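Local coordinates for protein chitooligosaccharide oxidase (Gibberella zeae, PDB 6Y0R) that oxidises the C1 hydroxyl of chitooligosaccharides to the corresponding lactones with a bicovalently bound FAD, reducing molecular oxygen to hydrogen peroxide, at residues 232-238 and 304-310; 168-174 and 261-267; 58-62 and 101-105; 47-51 and 109-114. All coordinates share one frame; numbering follows the deposited sequence.

Overall arrangement
From the N terminus, the first of the four contacts to open is interaction 4, which joins 47-51 to 109-114 and closes a long loop. Interaction 3 (58-62 with 101-105) is nested inside that loop and touches interaction 4, F101 lying against G50 and M109. Both lie near the ADP part of the FAD. Further along, 168-174 meets 261-267 in interaction 2, and 232-238 meets 304-310 in interaction 1. These two cross in sequence and touch where F236 packs on I265 and M267 and I233 on V171. Interaction 2 links the flavin site to the seven-stranded sheet, whose edge interaction 1 forms. The centres of interactions 1 and 3 are about 42 Å apart.

Interaction 1. Residues 232-238 and 304-310; sequences KITYFDI and QVTATTV
An antiparallel strand pair at the edge of a seven-stranded sheet, the sheet of the substrate domain in this oxidase family, brings I233-D237 against T306-V310. The hydrogen-bonded pairs I233 with V310, Y235 with T308 and D237 with T306 each exchange two backbone bonds, for example D237 N to T306 O at 2.9 Å. Beta-branched residues dominate, as suits extended chain. On one face T234 and T309 hold alike torsions (OG1 beside the backbone N, chi1 -56° and -54°), which turn the two hydroxyls toward each other on that face, OG1 to OG1 2.7 Å; T234 OG1 is also hydrogen-bonded to G284 O. Next along this face, A307 CB touches F236 CB at 3.9 Å, and the small alanine fits beside a phenylalanine whose ring turns away to L289 and L293 of helix 286-300. On the other face Y235 has its ring swung between its own backbone N and carbonyl carbon (chi1 62°), which carries it across to the neighbouring strand. T308 CB sits over one ring face, 3.9 Å from the centroid, in a CH-pi contact, and V310 CG1 approaches CE2 obliquely at 4.0 Å. The same ring stacks with H318 of helix 312-320. Beyond it the face turns polar: a water donates to D237 OD2 at 2.7 Å and is bonded to T306 OG1 at 2.8 Å.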
# COMPACT_ATOMS: atom_id res chain seq x y z
N LYS A 232 -18.36 -8.18 15.61
CA LYS A 232 -17.97 -9.59 15.42
C LYS A 232 -17.30 -9.72 14.05
O LYS A 232 -17.98 -9.56 13.01
CB LYS A 232 -19.18 -10.50 15.55
CG LYS A 232 -19.77 -10.60 16.96
CD LYS A 232 -21.02 -11.42 17.02
CE LYS A 232 -21.62 -11.51 18.42
NZ LYS A 232 -22.24 -10.23 18.87
N ILE A 233 -16.03 -10.08 14.08
CA ILE A 233 -15.24 -10.28 12.84
C ILE A 233 -14.32 -11.43 13.17
O ILE A 233 -13.72 -11.44 14.24
CB ILE A 233 -14.54 -9.00 12.34
CG1 ILE A 233 -13.71 -9.34 11.11
CG2 ILE A 233 -13.69 -8.31 13.40
CD1 ILE A 233 -13.45 -8.16 10.21
N THR A 234 -14.28 -12.42 12.30
CA THR A 234 -13.59 -13.68 12.56
C THR A 234 -12.32 -13.75 11.70
O THR A 234 -12.46 -13.88 10.49
CB THR A 234 -14.53 -14.85 12.31
OG1 THR A 234 -15.70 -14.68 13.13
CG2 THR A 234 -13.89 -16.18 12.60
N TYR A 235 -11.17 -13.87 12.33
CA TYR A 235 -9.92 -14.17 11.60
C TYR A 235 -9.81 -15.67 11.54
O TYR A 235 -10.34 -16.39 12.41
CB TYR A 235 -8.70 -13.49 12.19
CG TYR A 235 -8.33 -13.86 13.60
CD1 TYR A 235 -7.59 -15.00 13.85
CD2 TYR A 235 -8.59 -12.97 14.63
CE1 TYR A 235 -7.15 -15.28 15.14
CE2 TYR A 235 -8.17 -13.26 15.92
CZ TYR A 235 -7.48 -14.43 16.17
OH TYR A 235 -7.04 -14.74 17.44
N PHE A 236 -9.17 -16.16 10.49
CA PHE A 236 -9.08 -17.61 10.29
C PHE A 236 -7.80 -17.96 9.54
O PHE A 236 -7.19 -17.13 8.90
CB PHE A 236 -10.30 -18.17 9.56
CG PHE A 236 -10.53 -17.66 8.16
CD1 PHE A 236 -11.27 -16.51 7.93
CD2 PHE A 236 -9.97 -18.33 7.08
CE1 PHE A 236 -11.46 -16.05 6.63
CE2 PHE A 236 -10.17 -17.86 5.78
CZ PHE A 236 -10.91 -16.72 5.57
N ASP A 237 -7.42 -19.22 9.70
CA ASP A 237 -6.22 -19.80 9.08
C ASP A 237 -6.53 -21.24 8.69
O ASP A 237 -7.30 -21.92 9.41
CB ASP A 237 -5.03 -19.71 10.02
CG ASP A 237 -4.61 -18.27 10.30
OD1 ASP A 237 -3.89 -17.67 9.43
OD2 ASP A 237 -5.11 -17.70 11.31
N ILE A 238 -5.94 -21.66 7.58
CA ILE A 238 -6.00 -23.07 7.12
C ILE A 238 -4.58 -23.51 6.83
O ILE A 238 -3.96 -23.01 5.87
CB ILE A 238 -6.90 -23.27 5.89
CG1 ILE A 238 -8.25 -22.56 6.03
CG2 ILE A 238 -7.09 -24.75 5.68
CD1 ILE A 238 -9.12 -22.67 4.83
N GLN A 304 -8.03 -28.56 8.52
CA GLN A 304 -8.82 -27.96 9.63
C GLN A 304 -8.71 -26.43 9.54
O GLN A 304 -7.61 -25.91 9.31
CB GLN A 304 -8.31 -28.43 11.00
CG GLN A 304 -9.26 -28.19 12.17
CD GLN A 304 -8.68 -27.67 13.48
OE1 GLN A 304 -7.48 -27.72 13.77
NE2 GLN A 304 -9.57 -27.16 14.33
N VAL A 305 -9.85 -25.78 9.69
CA VAL A 305 -9.91 -24.31 9.82
C VAL A 305 -9.72 -23.99 11.30
O VAL A 305 -10.47 -24.55 12.12
CB VAL A 305 -11.26 -23.80 9.32
CG1 VAL A 305 -11.46 -22.32 9.56
CG2 VAL A 305 -11.44 -24.14 7.85
N THR A 306 -8.80 -23.09 11.60
CA THR A 306 -8.72 -22.44 12.93
C THR A 306 -9.33 -21.05 12.78
O THR A 306 -9.15 -20.41 11.75
CB THR A 306 -7.31 -22.40 13.50
OG1 THR A 306 -6.49 -21.59 12.66
CG2 THR A 306 -6.70 -23.78 13.65
N ALA A 307 -10.07 -20.58 13.77
CA ALA A 307 -10.82 -19.31 13.64
C ALA A 307 -11.17 -18.75 15.02
O ALA A 307 -11.46 -19.54 15.99
CB ALA A 307 -12.06 -19.51 12.82
N THR A 308 -11.16 -17.45 15.10
CA THR A 308 -11.48 -16.74 16.34
C THR A 308 -12.31 -15.51 16.00
O THR A 308 -11.87 -14.72 15.15
CB THR A 308 -10.23 -16.35 17.12
OG1 THR A 308 -9.44 -17.51 17.39
CG2 THR A 308 -10.60 -15.66 18.41
N THR A 309 -13.43 -15.34 16.69
CA THR A 309 -14.23 -14.11 16.54
C THR A 309 -13.76 -13.08 17.56
O THR A 309 -13.76 -13.38 18.80
CB THR A 309 -15.72 -14.41 16.67
OG1 THR A 309 -16.06 -15.43 15.74
CG2 THR A 309 -16.58 -13.19 16.40
N VAL A 310 -13.51 -11.89 17.08
CA VAL A 310 -13.09 -10.71 17.88
C VAL A 310 -13.90 -9.51 17.39
O VAL A 310 -14.80 -9.68 16.56
CB VAL A 310 -11.57 -10.50 17.74
CG1 VAL A 310 -10.80 -11.63 18.38
CG2 VAL A 310 -11.15 -10.35 16.29
O HOH W 1 -6.75 -18.86 13.15

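Interaction 2. Residues 168-174 and 261-267; sequences YGMVARK and MPAEITM. With FAD (flavin-adenine dinucleotide), chain B.
R173 NH1 is gripped by two backbone carbonyls, P262 O at 2.9 Å and I265 O at 3.0 Å, both at the guanidinium edge, near its plane. The first bond is bent (134°), its donor well above the carbonyl plane; the second is straighter and lies in the carbonyl plane. Both ends of the type I turn P262-I265 thus meet one nitrogen. P262 O also takes the turn's own bond from I265 N, from the opposite face of its plane. R173 NH2 adds a weak bond to M261 O (3.4 Å) and a second route through a water, while NE binds G380 O; four backbone oxygens therefore fix the group's rotation. At the partly exposed margin K174 NZ meets E264 OE2 at 2.8 Å in a salt bridge, the chains side by side. Closer to the helix start, R173 N donates a nearly straight bond to T266 OG1 (3.0 Å, 162°). With OG1 beside its own backbone N (chi1 -59°), T266 points CG2 the other way, to Y168 OH at 3.3 Å. That hydroxyl is hydrogen-bonded to I378 O. M261, flexible and apolar, lays its CE over one guanidinium face, 3.7 Å from R173 CZ. At the other end of 168-174 the backbone of Y168 pairs with the flavin: its N donates to FAD O2, and FAD N3 donates to Y168 O at 2.7 Å. A buried arginine satisfied mainly by neutral carbonyls implies a firmly shaped joint between the flavin-binding segment and the substrate-domain sheet; its positive charge is probably stabilised by the negative ends of the carbonyl dipoles.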
# COMPACT_ATOMS: atom_id res chain seq x y z
N TYR A 168 -4.96 -2.01 0.73
CA TYR A 168 -5.64 -3.32 0.68
C TYR A 168 -5.52 -3.98 2.06
O TYR A 168 -4.40 -4.16 2.56
CB TYR A 168 -5.02 -4.20 -0.40
CG TYR A 168 -5.61 -5.58 -0.42
CD1 TYR A 168 -6.77 -5.87 -1.13
CD2 TYR A 168 -4.98 -6.61 0.26
CE1 TYR A 168 -7.31 -7.17 -1.11
CE2 TYR A 168 -5.51 -7.89 0.29
CZ TYR A 168 -6.67 -8.17 -0.41
OH TYR A 168 -7.09 -9.49 -0.36
N GLY A 169 -6.64 -4.39 2.65
CA GLY A 169 -6.57 -5.13 3.92
C GLY A 169 -7.69 -6.14 4.08
O GLY A 169 -8.31 -6.52 3.07
N MET A 170 -7.92 -6.53 5.32
CA MET A 170 -8.73 -7.72 5.64
C MET A 170 -10.24 -7.49 5.47
O MET A 170 -10.96 -8.46 5.70
CB MET A 170 -8.43 -8.12 7.09
CG MET A 170 -6.99 -8.58 7.23
SD MET A 170 -6.84 -10.13 6.34
CE MET A 170 -5.07 -10.14 6.04
N VAL A 171 -10.72 -6.29 5.16
CA VAL A 171 -12.14 -6.13 4.76
C VAL A 171 -12.25 -5.50 3.38
O VAL A 171 -13.31 -4.89 3.10
CB VAL A 171 -12.95 -5.36 5.82
CG1 VAL A 171 -13.04 -6.18 7.10
CG2 VAL A 171 -12.46 -3.95 6.07
N ALA A 172 -11.22 -5.60 2.54
CA ALA A 172 -11.22 -4.96 1.21
C ALA A 172 -12.42 -5.44 0.38
O ALA A 172 -13.00 -4.64 -0.37
CB ALA A 172 -9.91 -5.27 0.50
N ARG A 173 -12.73 -6.72 0.39
CA ARG A 173 -13.75 -7.22 -0.56
C ARG A 173 -15.11 -6.69 -0.11
O ARG A 173 -15.99 -6.57 -0.97
CB ARG A 173 -13.73 -8.73 -0.70
CG ARG A 173 -12.44 -9.22 -1.32
CD ARG A 173 -12.41 -10.69 -1.63
NE ARG A 173 -13.29 -11.07 -2.74
CZ ARG A 173 -14.49 -11.60 -2.63
NH1 ARG A 173 -15.04 -11.79 -1.44
NH2 ARG A 173 -15.14 -11.93 -3.73
N LYS A 174 -15.28 -6.33 1.16
CA LYS A 174 -16.59 -5.74 1.58
C LYS A 174 -16.62 -4.23 1.40
O LYS A 174 -17.67 -3.68 0.99
CB LYS A 174 -16.88 -6.10 3.03
CG LYS A 174 -18.22 -5.61 3.54
CD LYS A 174 -19.40 -6.32 2.89
CE LYS A 174 -20.71 -5.73 3.36
NZ LYS A 174 -21.83 -6.58 2.90
N MET A 261 -17.22 -16.07 -3.87
CA MET A 261 -17.45 -16.06 -2.41
C MET A 261 -18.04 -14.71 -2.01
O MET A 261 -17.80 -13.65 -2.59
CB MET A 261 -16.17 -16.36 -1.64
CG MET A 261 -15.20 -15.19 -1.62
SD MET A 261 -13.60 -15.84 -0.95
CE MET A 261 -12.57 -14.39 -1.08
N PRO A 262 -18.82 -14.67 -0.91
CA PRO A 262 -19.43 -13.43 -0.46
C PRO A 262 -18.40 -12.35 -0.11
O PRO A 262 -17.26 -12.69 0.27
CB PRO A 262 -20.23 -13.81 0.79
CG PRO A 262 -20.44 -15.31 0.65
CD PRO A 262 -19.20 -15.82 -0.07
N ALA A 263 -18.85 -11.10 -0.17
CA ALA A 263 -18.05 -9.90 0.10
C ALA A 263 -17.49 -9.94 1.54
O ALA A 263 -16.46 -9.30 1.77
CB ALA A 263 -18.89 -8.65 -0.12
N GLU A 264 -18.19 -10.58 2.48
CA GLU A 264 -17.74 -10.65 3.89
C GLU A 264 -16.41 -11.39 4.06
O GLU A 264 -15.87 -11.30 5.18
CB GLU A 264 -18.82 -11.37 4.71
CG GLU A 264 -20.02 -10.49 4.97
CD GLU A 264 -20.95 -10.25 3.79
OE1 GLU A 264 -20.98 -11.08 2.85
OE2 GLU A 264 -21.63 -9.20 3.81
N ILE A 265 -15.92 -12.14 3.04
CA ILE A 265 -14.62 -12.84 3.16
C ILE A 265 -13.55 -12.06 2.38
O ILE A 265 -13.78 -11.75 1.24
CB ILE A 265 -14.67 -14.27 2.64
CG1 ILE A 265 -15.73 -15.14 3.30
CG2 ILE A 265 -13.29 -14.88 2.74
CD1 ILE A 265 -15.87 -16.45 2.67
N THR A 266 -12.41 -11.77 3.00
CA THR A 266 -11.17 -11.36 2.33
C THR A 266 -10.11 -12.36 2.76
O THR A 266 -10.03 -12.63 3.96
CB THR A 266 -10.82 -9.89 2.60
OG1 THR A 266 -11.86 -9.00 2.16
CG2 THR A 266 -9.52 -9.52 1.91
N MET A 267 -9.39 -12.96 1.83
CA MET A 267 -8.40 -13.94 2.25
C MET A 267 -7.27 -14.03 1.24
O MET A 267 -7.38 -13.49 0.10
CB MET A 267 -9.02 -15.32 2.46
CG MET A 267 -9.56 -15.97 1.25
SD MET A 267 -10.31 -17.57 1.84
CE MET A 267 -9.12 -18.07 3.06
PA FAD B . 5.85 6.90 2.55
O1A FAD B . 7.15 6.28 2.25
O2A FAD B . 5.77 8.02 3.50
O5B FAD B . 5.14 7.38 1.20
C5B FAD B . 4.79 6.47 0.16
C4B FAD B . 4.60 7.24 -1.13
O4B FAD B . 3.47 8.14 -0.99
C3B FAD B . 5.75 8.15 -1.60
O3B FAD B . 5.72 8.31 -3.03
C2B FAD B . 5.41 9.47 -0.93
O2B FAD B . 6.05 10.61 -1.51
C1B FAD B . 3.92 9.49 -1.08
N9A FAD B . 3.21 10.27 -0.08
C8A FAD B . 3.12 9.98 1.26
N7A FAD B . 2.41 10.88 1.92
C5A FAD B . 2.04 11.82 0.96
C6A FAD B . 1.30 13.01 1.04
N6A FAD B . 0.76 13.43 2.19
N1A FAD B . 1.13 13.74 -0.10
C2A FAD B . 1.72 13.29 -1.22
N3A FAD B . 2.42 12.17 -1.41
C4A FAD B . 2.56 11.46 -0.27
N1 FAD B . -0.00 -2.11 1.84
C2 FAD B . -1.25 -2.58 1.72
O2 FAD B . -2.01 -2.19 0.75
N3 FAD B . -1.75 -3.44 2.66
C4 FAD B . -1.01 -3.88 3.75
O4 FAD B . -1.52 -4.66 4.58
C4X FAD B . 0.31 -3.40 3.90
N5 FAD B . 1.02 -3.77 4.97
C5X FAD B . 2.25 -3.17 5.16
C6 FAD B . 3.00 -3.48 6.32
C7 FAD B . 4.25 -2.92 6.53
C7M FAD B . 5.06 -3.28 7.77
C8 FAD B . 4.77 -1.95 5.58
C8M FAD B . 6.07 -1.21 5.80
C9 FAD B . 4.03 -1.69 4.41
C9A FAD B . 2.78 -2.29 4.18
N10 FAD B . 2.04 -1.99 3.03
C10 FAD B . 0.75 -2.51 2.86
C1' FAD B . 2.56 -1.10 1.98
C2' FAD B . 2.12 0.34 2.20
O2' FAD B . 0.76 0.52 1.82
C3' FAD B . 3.02 1.23 1.37
O3' FAD B . 4.36 1.00 1.86
C4' FAD B . 2.59 2.69 1.52
O4' FAD B . 2.94 3.46 0.35
C5' FAD B . 3.24 3.28 2.74
O5' FAD B . 2.72 4.59 3.03
P FAD B . 3.59 5.53 3.96
O1P FAD B . 2.86 6.81 4.14
O2P FAD B . 4.04 4.83 5.19
O3P FAD B . 4.93 5.69 3.06
O HOH W 2 -17.52 -12.95 -5.23

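Interaction 3. Residues 58-62 and 101-105; sequences PFEPA and FGGED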
# COMPACT_ATOMS: atom_id res chain seq x y z
N PRO A 58 18.70 3.52 1.61
CA PRO A 58 18.83 4.82 2.25
C PRO A 58 19.06 5.93 1.22
O PRO A 58 19.65 5.68 0.14
CB PRO A 58 20.11 4.61 3.11
CG PRO A 58 20.91 3.69 2.27
CD PRO A 58 19.91 2.69 1.70
N PHE A 59 18.58 7.12 1.53
CA PHE A 59 18.76 8.33 0.70
C PHE A 59 18.99 9.52 1.62
O PHE A 59 18.62 9.48 2.81
CB PHE A 59 17.59 8.56 -0.27
CG PHE A 59 17.46 7.52 -1.35
CD1 PHE A 59 18.42 7.40 -2.35
CD2 PHE A 59 16.39 6.62 -1.38
CE1 PHE A 59 18.34 6.42 -3.31
CE2 PHE A 59 16.32 5.63 -2.35
CZ PHE A 59 17.28 5.53 -3.33
N GLU A 60 19.68 10.51 1.06
CA GLU A 60 20.09 11.76 1.73
C GLU A 60 19.36 12.92 1.06
O GLU A 60 19.76 13.38 -0.01
CB GLU A 60 21.60 11.90 1.67
CG GLU A 60 22.07 13.20 2.33
CD GLU A 60 22.18 13.17 3.84
OE1 GLU A 60 22.81 14.12 4.43
OE2 GLU A 60 21.63 12.22 4.46
N PRO A 61 18.28 13.42 1.68
CA PRO A 61 17.62 14.63 1.20
C PRO A 61 18.57 15.85 1.20
O PRO A 61 19.55 15.83 1.95
CB PRO A 61 16.46 14.85 2.16
CG PRO A 61 16.23 13.47 2.79
CD PRO A 61 17.59 12.81 2.83
N ALA A 62 18.25 16.84 0.38
CA ALA A 62 18.86 18.19 0.46
C ALA A 62 18.47 18.90 1.75
O ALA A 62 19.29 19.65 2.29
CB ALA A 62 18.49 18.99 -0.76
N PHE A 101 11.45 9.74 0.12
CA PHE A 101 12.71 10.51 -0.06
C PHE A 101 12.81 11.02 -1.49
O PHE A 101 13.63 11.95 -1.78
CB PHE A 101 13.93 9.65 0.24
CG PHE A 101 14.07 9.29 1.69
CD1 PHE A 101 13.18 8.41 2.28
CD2 PHE A 101 15.04 9.88 2.49
CE1 PHE A 101 13.27 8.10 3.62
CE2 PHE A 101 15.14 9.55 3.83
CZ PHE A 101 14.25 8.68 4.40
N GLY A 102 12.00 10.47 -2.39
CA GLY A 102 12.18 10.72 -3.82
C GLY A 102 12.84 9.59 -4.58
O GLY A 102 12.99 9.78 -5.81
N GLY A 103 13.28 8.50 -3.92
CA GLY A 103 13.96 7.38 -4.60
C GLY A 103 15.31 7.76 -5.18
O GLY A 103 15.79 7.12 -6.13
N GLU A 104 15.90 8.82 -4.63
CA GLU A 104 17.21 9.39 -5.03
C GLU A 104 17.60 10.44 -3.99
O GLU A 104 16.76 10.78 -3.15
CB GLU A 104 17.18 10.02 -6.42
CG GLU A 104 16.20 11.14 -6.56
CD GLU A 104 16.04 11.67 -7.98
OE1 GLU A 104 16.75 11.18 -8.89
OE2 GLU A 104 15.25 12.59 -8.18
N ASP A 105 18.87 10.84 -4.00
CA ASP A 105 19.37 11.91 -3.09
C ASP A 105 18.86 13.26 -3.57
O ASP A 105 18.55 13.42 -4.78
CB ASP A 105 20.89 11.90 -3.03
CG ASP A 105 21.49 10.68 -2.35
OD1 ASP A 105 20.79 10.03 -1.56
OD2 ASP A 105 22.64 10.41 -2.59
O HOH W 3 21.81 7.25 -1.23
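This is a loop-to-loop contact in the FAD-binding PCMH-type domain, in which F59 covers the loop through G103 and E104 while F101 packs against F59 and P61. The two loops run into strands 63-65 and 108-111, which are parallel neighbours in the domain's mixed four-stranded sheet. The F59 ring lies over the G103-E104 peptide: E104 N stands above the ring centre, and F59 CZ comes to 3.5 Å from G103 C. A flat aromatic suits a flat peptide group. Positive phi favours glycine at G103, and at G102 a CB would jam against the carbonyl O of F101. The side chain of E104 points off elsewhere, its OE2 bonded to H107 NE2. F101 meets F59 through CB to CB at 3.9 Å, and its CD2 touches P61 CG at 3.8 Å, the proline ring meeting it obliquely. The same CD2 lies 3.6 Å from F59 O. F101 also packs on M109, and its side chain is about 6 Å from the FAD at nearest atoms. D105 closes the outer side. Its CG is turned beside its own backbone N (chi1 -68°), which brings OD1 to the edge of the F59 ring and to E60 N, where a nearly straight bond forms (2.9 Å, 167°), the donor standing above the carboxylate plane. A short acidic side chain suits this place, reaching a main-chain N-H directly. D105 OD1 takes a further proton from a water at 3.0 Å, and that water also donates to P58 O at 3.0 Å.

Interaction 4. Residues 47-51 and 109-114; sequences KEDGT and MIELDR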
# COMPACT_ATOMS: atom_id res chain seq x y z
N LYS A 47 18.57 12.01 11.56
CA LYS A 47 18.59 10.52 11.59
C LYS A 47 17.18 10.00 11.93
O LYS A 47 16.76 9.01 11.31
CB LYS A 47 19.62 10.00 12.58
CG LYS A 47 21.05 10.34 12.17
CD LYS A 47 22.08 9.33 12.62
CE LYS A 47 23.48 9.73 12.20
NZ LYS A 47 24.37 9.85 13.38
N GLU A 48 16.49 10.65 12.85
CA GLU A 48 15.12 10.23 13.27
C GLU A 48 14.14 10.29 12.06
O GLU A 48 13.37 9.34 11.87
CB GLU A 48 14.71 11.11 14.44
CG GLU A 48 13.33 10.83 14.96
CD GLU A 48 12.97 11.61 16.20
OE1 GLU A 48 12.98 11.01 17.27
OE2 GLU A 48 12.69 12.82 16.08
N ASP A 49 14.17 11.36 11.28
CA ASP A 49 13.22 11.56 10.15
C ASP A 49 13.81 11.03 8.83
O ASP A 49 13.03 10.83 7.88
CB ASP A 49 12.87 13.04 10.01
CG ASP A 49 12.21 13.58 11.28
OD1 ASP A 49 11.42 12.82 11.89
OD2 ASP A 49 12.47 14.77 11.62
N GLY A 50 15.13 10.87 8.75
CA GLY A 50 15.85 10.75 7.47
C GLY A 50 16.46 9.39 7.26
O GLY A 50 17.30 9.26 6.36
N THR A 51 16.06 8.38 8.05
CA THR A 51 16.52 6.99 7.89
C THR A 51 15.38 6.21 7.25
O THR A 51 14.34 6.04 7.90
CB THR A 51 16.96 6.34 9.19
OG1 THR A 51 17.98 7.17 9.75
CG2 THR A 51 17.51 4.95 8.94
N MET A 109 12.63 16.98 1.35
CA MET A 109 11.67 16.01 1.93
C MET A 109 10.80 16.71 2.99
O MET A 109 11.32 17.43 3.90
CB MET A 109 12.36 14.78 2.50
CG MET A 109 11.36 13.68 2.94
SD MET A 109 12.21 12.19 3.41
CE MET A 109 12.86 12.72 5.00
N ILE A 110 9.50 16.57 2.85
CA ILE A 110 8.52 17.17 3.79
C ILE A 110 8.02 16.01 4.65
O ILE A 110 7.21 15.18 4.14
CB ILE A 110 7.43 17.97 3.07
CG1 ILE A 110 8.07 19.07 2.18
CG2 ILE A 110 6.46 18.55 4.07
CD1 ILE A 110 7.09 19.90 1.42
N GLU A 111 8.56 15.95 5.87
CA GLU A 111 8.20 14.94 6.89
C GLU A 111 6.84 15.33 7.46
O GLU A 111 6.70 16.44 7.99
CB GLU A 111 9.28 14.86 7.96
CG GLU A 111 8.90 13.97 9.12
CD GLU A 111 8.80 12.50 8.70
OE1 GLU A 111 9.79 11.98 8.10
OE2 GLU A 111 7.71 11.93 8.88
N LEU A 112 5.83 14.47 7.39
CA LEU A 112 4.45 14.81 7.84
C LEU A 112 4.06 14.10 9.15
O LEU A 112 2.93 14.30 9.57
CB LEU A 112 3.42 14.50 6.75
CG LEU A 112 3.62 15.26 5.44
CD1 LEU A 112 2.74 14.73 4.33
CD2 LEU A 112 3.38 16.76 5.66
N ASP A 113 4.91 13.27 9.72
CA ASP A 113 4.47 12.39 10.84
C ASP A 113 4.28 13.18 12.16
O ASP A 113 3.79 12.54 13.11
CB ASP A 113 5.34 11.15 11.05
CG ASP A 113 6.74 11.33 11.60
OD1 ASP A 113 7.10 12.48 11.99
OD2 ASP A 113 7.51 10.32 11.60
N ARG A 114 4.55 14.50 12.20
CA ARG A 114 4.13 15.32 13.38
C ARG A 114 2.64 15.66 13.29
O ARG A 114 2.05 16.16 14.28
CB ARG A 114 4.96 16.60 13.49
CG ARG A 114 6.46 16.44 13.47
CD ARG A 114 7.05 15.46 14.46
NE ARG A 114 8.47 15.67 14.64
CZ ARG A 114 9.42 15.07 13.93
NH1 ARG A 114 10.68 15.35 14.17
NH2 ARG A 114 9.11 14.19 12.98
O HOH W 4 10.06 10.62 12.34
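D49 meets the R114 guanidinium end-on, one carboxylate oxygen to each terminal nitrogen: R114 NH2 to D49 OD1 at 2.9 Å, nearly straight, and R114 NH1 to D49 OD2 at 3.2 Å, where OD2 uses its syn lone pair. The two planes are turned 50° apart, so this double grip is twisted, with OD1 lying close to the guanidinium plane and OD2 tilted from it. In the long arginine a bend at chi2 (-53°) followed by an extended stretch carries the guanidinium across to D49. R114 NH2 is held a second time by D113 OD1 at 2.8 Å, on that oxygen's syn lone pair, and D113 OD2 is paired with R133. Opposite charges thus alternate, which probably offsets the closeness of D49 and D113. E48 OE2 adds a long salt bridge to R114 NH1 (3.8 Å) from well out of the guanidinium plane, an attraction of charge alone.

The network joins helix 44-50 to strand 109-111 and the loop after it, in the mixed sheet of the FAD-binding PCMH-type domain; L112 in that loop touches the FAD. Beside it, D49 O and E111 OE1 come to 3.4 Å though both are acceptors, and K90 NZ serves both, bonding to D49 O and salt-bridged to E111 OE1. E111 bends at chi2, and its OE2 takes D113 N on the anti lone pair. M109, long and flexible, turns its CE against the D49-G50 backbone, 3.4 Å from D49 O and 4.3 Å from G50 CA, where the glycine offers bare backbone to the methyl.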